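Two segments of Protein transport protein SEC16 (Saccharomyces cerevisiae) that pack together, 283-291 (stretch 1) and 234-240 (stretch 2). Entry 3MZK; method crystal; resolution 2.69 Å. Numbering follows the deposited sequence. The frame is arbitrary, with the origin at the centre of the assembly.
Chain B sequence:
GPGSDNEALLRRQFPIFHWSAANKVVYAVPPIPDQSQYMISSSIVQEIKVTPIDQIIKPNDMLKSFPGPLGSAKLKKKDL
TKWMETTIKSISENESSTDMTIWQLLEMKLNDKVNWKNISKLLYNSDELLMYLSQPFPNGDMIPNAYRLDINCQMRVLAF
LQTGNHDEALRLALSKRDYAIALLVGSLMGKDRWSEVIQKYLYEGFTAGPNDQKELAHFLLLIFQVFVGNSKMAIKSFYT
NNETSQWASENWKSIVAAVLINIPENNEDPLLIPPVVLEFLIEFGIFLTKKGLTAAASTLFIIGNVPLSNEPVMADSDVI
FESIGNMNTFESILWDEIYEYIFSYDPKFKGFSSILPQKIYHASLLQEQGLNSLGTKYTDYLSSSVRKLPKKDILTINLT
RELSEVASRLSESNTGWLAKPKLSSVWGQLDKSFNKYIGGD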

ATOM      1  N   GLU B 283       9.625 -16.472  11.232  1.00 63.29           N
ATOM      2  CA  GLU B 283      10.457 -16.145  12.389  1.00 63.89           C
ATOM      3  C   GLU B 283      10.365 -17.198  13.489  1.00 67.69           C
ATOM      4  O   GLU B 283      11.370 -17.578  14.088  1.00 72.43           O
ATOM      5  CB  GLU B 283      10.072 -14.779  12.950  1.00 64.70           C
ATOM      6  CG  GLU B 283      10.592 -13.627  12.126  1.00 77.09           C
ATOM      7  CD  GLU B 283      12.099 -13.604  12.083  1.00 89.23           C
ATOM      8  OE1 GLU B 283      12.719 -13.708  13.163  1.00 94.35           O
ATOM      9  OE2 GLU B 283      12.666 -13.498  10.976  1.00103.76           O
ATOM     10  N   PHE B 284       9.149 -17.663  13.750  1.00 53.67           N
ATOM     11  CA  PHE B 284       8.903 -18.634  14.805  1.00 57.63           C
ATOM     12  C   PHE B 284       9.310 -20.039  14.354  1.00 57.58           C
ATOM     13  O   PHE B 284       9.739 -20.864  15.164  1.00 55.38           O
ATOM     14  CB  PHE B 284       7.424 -18.609  15.209  1.00 56.62           C
ATOM     15  CG  PHE B 284       7.134 -19.323  16.496  1.00 59.85           C
ATOM     16  CD1 PHE B 284       5.875 -19.831  16.750  1.00 66.18           C
ATOM     17  CD2 PHE B 284       8.115 -19.472  17.459  1.00 61.03           C
ATOM     18  CE1 PHE B 284       5.600 -20.486  17.937  1.00 67.26           C
ATOM     19  CE2 PHE B 284       7.848 -20.126  18.642  1.00 60.08           C
ATOM     20  CZ  PHE B 284       6.588 -20.632  18.882  1.00 65.08           C
ATOM     21  N   GLY B 285       9.170 -20.305  13.058  1.00 54.01           N
ATOM     22  CA  GLY B 285       9.613 -21.562  12.481  1.00 57.91           C
ATOM     23  C   GLY B 285      11.127 -21.704  12.485  1.00 58.53           C
ATOM     24  O   GLY B 285      11.653 -22.809  12.383  1.00 58.33           O
ATOM     25  N   ILE B 286      11.824 -20.576  12.593  1.00 58.16           N
ATOM     26  CA  ILE B 286      13.275 -20.565  12.699  1.00 59.70           C
ATOM     27  C   ILE B 286      13.676 -20.881  14.129  1.00 63.32           C
ATOM     28  O   ILE B 286      14.482 -21.772  14.378  1.00 71.27           O
ATOM     29  CB  ILE B 286      13.855 -19.196  12.307  1.00 59.91           C
ATOM     30  CG1 ILE B 286      13.886 -19.049  10.787  1.00 49.65           C
ATOM     31  CG2 ILE B 286      15.248 -19.020  12.882  1.00 51.22           C
ATOM     32  CD1 ILE B 286      14.126 -17.641  10.324  1.00 46.93           C
ATOM     33  N   PHE B 287      13.098 -20.146  15.068  1.00 65.58           N
ATOM     34  CA  PHE B 287      13.341 -20.382  16.482  1.00 59.79           C
ATOM     35  C   PHE B 287      13.215 -21.862  16.824  1.00 65.06           C
ATOM     36  O   PHE B 287      14.077 -22.427  17.494  1.00 84.88           O
ATOM     37  CB  PHE B 287      12.362 -19.563  17.323  1.00 50.54           C
ATOM     38  CG  PHE B 287      12.255 -20.018  18.746  1.00 56.65           C
ATOM     39  CD1 PHE B 287      13.194 -19.627  19.684  1.00 58.51           C
ATOM     40  CD2 PHE B 287      11.208 -20.829  19.150  1.00 59.09           C
ATOM     41  CE1 PHE B 287      13.093 -20.043  20.995  1.00 61.57           C
ATOM     42  CE2 PHE B 287      11.103 -21.249  20.460  1.00 61.65           C
ATOM     43  CZ  PHE B 287      12.046 -20.855  21.383  1.00 65.05           C
ATOM     44  N   LEU B 288      12.137 -22.483  16.358  1.00 56.40           N
ATOM     45  CA  LEU B 288      11.861 -23.883  16.664  1.00 59.97           C
ATOM     46  C   LEU B 288      12.944 -24.804  16.122  1.00 66.79           C
ATOM     47  O   LEU B 288      13.310 -25.789  16.763  1.00 63.09           O
ATOM     48  CB  LEU B 288      10.494 -24.298  16.113  1.00 54.09           C
ATOM     49  CG  LEU B 288       9.311 -23.648  16.831  1.00 63.72           C
ATOM     50  CD1 LEU B 288       7.995 -23.945  16.114  1.00 63.82           C
ATOM     51  CD2 LEU B 288       9.270 -24.103  18.282  1.00 59.26           C
ATOM     52  N   THR B 289      13.445 -24.481  14.935  1.00 61.14           N
ATOM     53  CA  THR B 289      14.534 -25.232  14.331  1.00 59.00           C
ATOM     54  C   THR B 289      15.748 -25.245  15.252  1.00 64.34           C
ATOM     55  O   THR B 289      16.265 -26.305  15.598  1.00 60.53           O
ATOM     56  CB  THR B 289      14.928 -24.645  12.974  1.00 46.54           C
ATOM     57  OG1 THR B 289      13.831 -24.783  12.062  1.00 53.80           O
ATOM     58  CG2 THR B 289      16.123 -25.374  12.418  1.00 32.52           C
ATOM     59  N   LYS B 290      16.190 -24.062  15.656  1.00 64.20           N
ATOM     60  CA  LYS B 290      17.292 -23.948  16.599  1.00 67.34           C
ATOM     61  C   LYS B 290      17.053 -24.801  17.841  1.00 64.56           C
ATOM     62  O   LYS B 290      17.929 -25.540  18.270  1.00 77.53           O
ATOM     63  CB  LYS B 290      17.507 -22.488  17.005  1.00 75.84           C
ATOM     64  CG  LYS B 290      17.854 -21.569  15.851  1.00 78.06           C
ATOM     65  CD  LYS B 290      19.086 -22.060  15.125  1.00 87.10           C
ATOM     66  CE  LYS B 290      19.458 -21.147  13.974  1.00 91.08           C
ATOM     67  NZ  LYS B 290      20.751 -21.565  13.361  1.00 90.85           N
ATOM     68  N   LYS B 291      15.866 -24.699  18.421  1.00 65.63           N
ATOM     69  CA  LYS B 291      15.575 -25.437  19.647  1.00 68.89           C
ATOM     70  C   LYS B 291      15.349 -26.929  19.376  1.00 73.25           C
ATOM     71  O   LYS B 291      14.795 -27.644  20.214  1.00 78.42           O
ATOM     72  CB  LYS B 291      14.387 -24.819  20.393  1.00 39.02           C
TER
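Stretch 2 234-240: AIKSFYT

How does the backbone of stretch 2 run against that of stretch 1? Both are helical and continue helices begun earlier in the chain; stretch 1 leaves helical geometry at Lys291. Their axes point nearly the same way, 16° apart, and approach to 9.8 Å. The nearest CA atoms are those of Phe284 and Ile235, 6.4 Å apart.

What fills this closest part? Ile235 points toward stretch 1 with chi1 m and chi2 t, an extended end that carries CD1 to 3.3 Å from Phe284 N and 3.4 Å from Glu283 CB. Its CG2 lies 4.0 Å from Phe287 CB, so this one side chain spans successive turns of the neighbouring helix.

How do the aromatic rings pack further along? Phe287 points toward stretch 2, and its ring meets two others, Phe238 over one face and Tyr239 at its edge. Phe238 turns its edge to the face of Phe287, centroids 5.4 Å apart, while the edge of Phe287 meets the face of Tyr239 at 5.6 Å between centroids.

Does the Tyr239 hydroxyl tie the helices together? Its OH reaches 3.2 Å from Phe287 CA and 3.4 Å from Ile286 CG2, yet no hydrogen bond crosses the contact. Tyr239 OH lies 3.3 Å from Phe287 N, but at a poor angle; Phe287 N hydrogen-bonds Glu283 O within its own helix (3.2 Å). The contact between the stretches is one of packing.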

ATOM      1  N   ALA B 234       9.450  -9.603  18.744  1.00 81.72           N
ATOM      2  CA  ALA B 234       8.818 -10.430  19.763  1.00 76.76           C
ATOM      3  C   ALA B 234       9.514 -11.772  19.911  1.00 78.64           C
ATOM      4  O   ALA B 234       9.828 -12.194  21.022  1.00 75.50           O
ATOM      5  CB  ALA B 234       7.346 -10.635  19.440  1.00 72.15           C
ATOM      6  N   ILE B 235       9.755 -12.434  18.782  1.00 85.01           N
ATOM      7  CA  ILE B 235      10.353 -13.767  18.780  1.00 86.15           C
ATOM      8  C   ILE B 235      11.846 -13.734  19.104  1.00 87.95           C
ATOM      9  O   ILE B 235      12.359 -14.629  19.774  1.00 92.16           O
ATOM     10  CB  ILE B 235      10.125 -14.484  17.435  1.00 83.36           C
ATOM     11  CG1 ILE B 235       8.629 -14.620  17.160  1.00 87.28           C
ATOM     12  CG2 ILE B 235      10.770 -15.854  17.440  1.00 72.47           C
ATOM     13  CD1 ILE B 235       8.314 -15.315  15.865  1.00103.65           C
ATOM     14  N   LYS B 236      12.537 -12.700  18.638  1.00 86.83           N
ATOM     15  CA  LYS B 236      13.961 -12.557  18.919  1.00 94.21           C
ATOM     16  C   LYS B 236      14.215 -12.507  20.421  1.00 89.01           C
ATOM     17  O   LYS B 236      15.314 -12.806  20.884  1.00 93.44           O
ATOM     18  CB  LYS B 236      14.530 -11.304  18.243  1.00 94.66           C
ATOM     19  N   SER B 237      13.190 -12.133  21.179  1.00 83.17           N
ATOM     20  CA  SER B 237      13.311 -12.031  22.628  1.00 91.34           C
ATOM     21  C   SER B 237      13.515 -13.401  23.273  1.00102.02           C
ATOM     22  O   SER B 237      14.246 -13.531  24.256  1.00109.08           O
ATOM     23  CB  SER B 237      12.075 -11.357  23.222  1.00 79.13           C
ATOM     24  OG  SER B 237      10.965 -12.237  23.216  1.00 79.88           O
ATOM     25  N   PHE B 238      12.860 -14.416  22.717  1.00 99.48           N
ATOM     26  CA  PHE B 238      12.979 -15.777  23.226  1.00102.67           C
ATOM     27  C   PHE B 238      14.441 -16.201  23.354  1.00111.30           C
ATOM     28  O   PHE B 238      14.862 -16.689  24.401  1.00122.30           O
ATOM     29  CB  PHE B 238      12.246 -16.759  22.311  1.00101.66           C
ATOM     30  CG  PHE B 238      10.766 -16.518  22.210  1.00 87.07           C
ATOM     31  CD1 PHE B 238      10.032 -17.075  21.174  1.00 77.17           C
ATOM     32  CD2 PHE B 238      10.105 -15.747  23.149  1.00 92.75           C
ATOM     33  CE1 PHE B 238       8.666 -16.865  21.074  1.00 75.42           C
ATOM     34  CE2 PHE B 238       8.736 -15.532  23.055  1.00 85.46           C
ATOM     35  CZ  PHE B 238       8.017 -16.092  22.014  1.00 71.71           C
ATOM     36  N   TYR B 239      15.206 -16.009  22.283  1.00100.09           N
ATOM     37  CA  TYR B 239      16.601 -16.445  22.238  1.00103.01           C
ATOM     38  C   TYR B 239      17.392 -16.047  23.480  1.00112.42           C
ATOM     39  O   TYR B 239      18.268 -16.789  23.927  1.00115.57           O
ATOM     40  CB  TYR B 239      17.303 -15.899  20.990  1.00 98.69           C
ATOM     41  CG  TYR B 239      16.777 -16.449  19.684  1.00 90.43           C
ATOM     42  CD1 TYR B 239      16.125 -15.628  18.775  1.00 91.23           C
ATOM     43  CD2 TYR B 239      16.932 -17.790  19.360  1.00 72.14           C
ATOM     44  CE1 TYR B 239      15.644 -16.125  17.579  1.00 93.01           C
ATOM     45  CE2 TYR B 239      16.454 -18.296  18.167  1.00 71.29           C
ATOM     46  CZ  TYR B 239      15.812 -17.462  17.280  1.00 85.40           C
ATOM     47  OH  TYR B 239      15.333 -17.963  16.090  1.00 84.64           O
ATOM     48  N   THR B 240      17.081 -14.878  24.032  1.00114.13           N
ATOM     49  CA  THR B 240      17.831 -14.343  25.165  1.00123.86           C
ATOM     50  C   THR B 240      17.304 -14.816  26.520  1.00124.36           C
ATOM     51  O   THR B 240      18.052 -14.861  27.498  1.00130.06           O
ATOM     52  CB  THR B 240      17.855 -12.803  25.152  1.00125.04           C
ATOM     53  OG1 THR B 240      16.519 -12.302  25.296  1.00123.80           O
ATOM     54  CG2 THR B 240      18.457 -12.287  23.850  1.00121.01           C
TER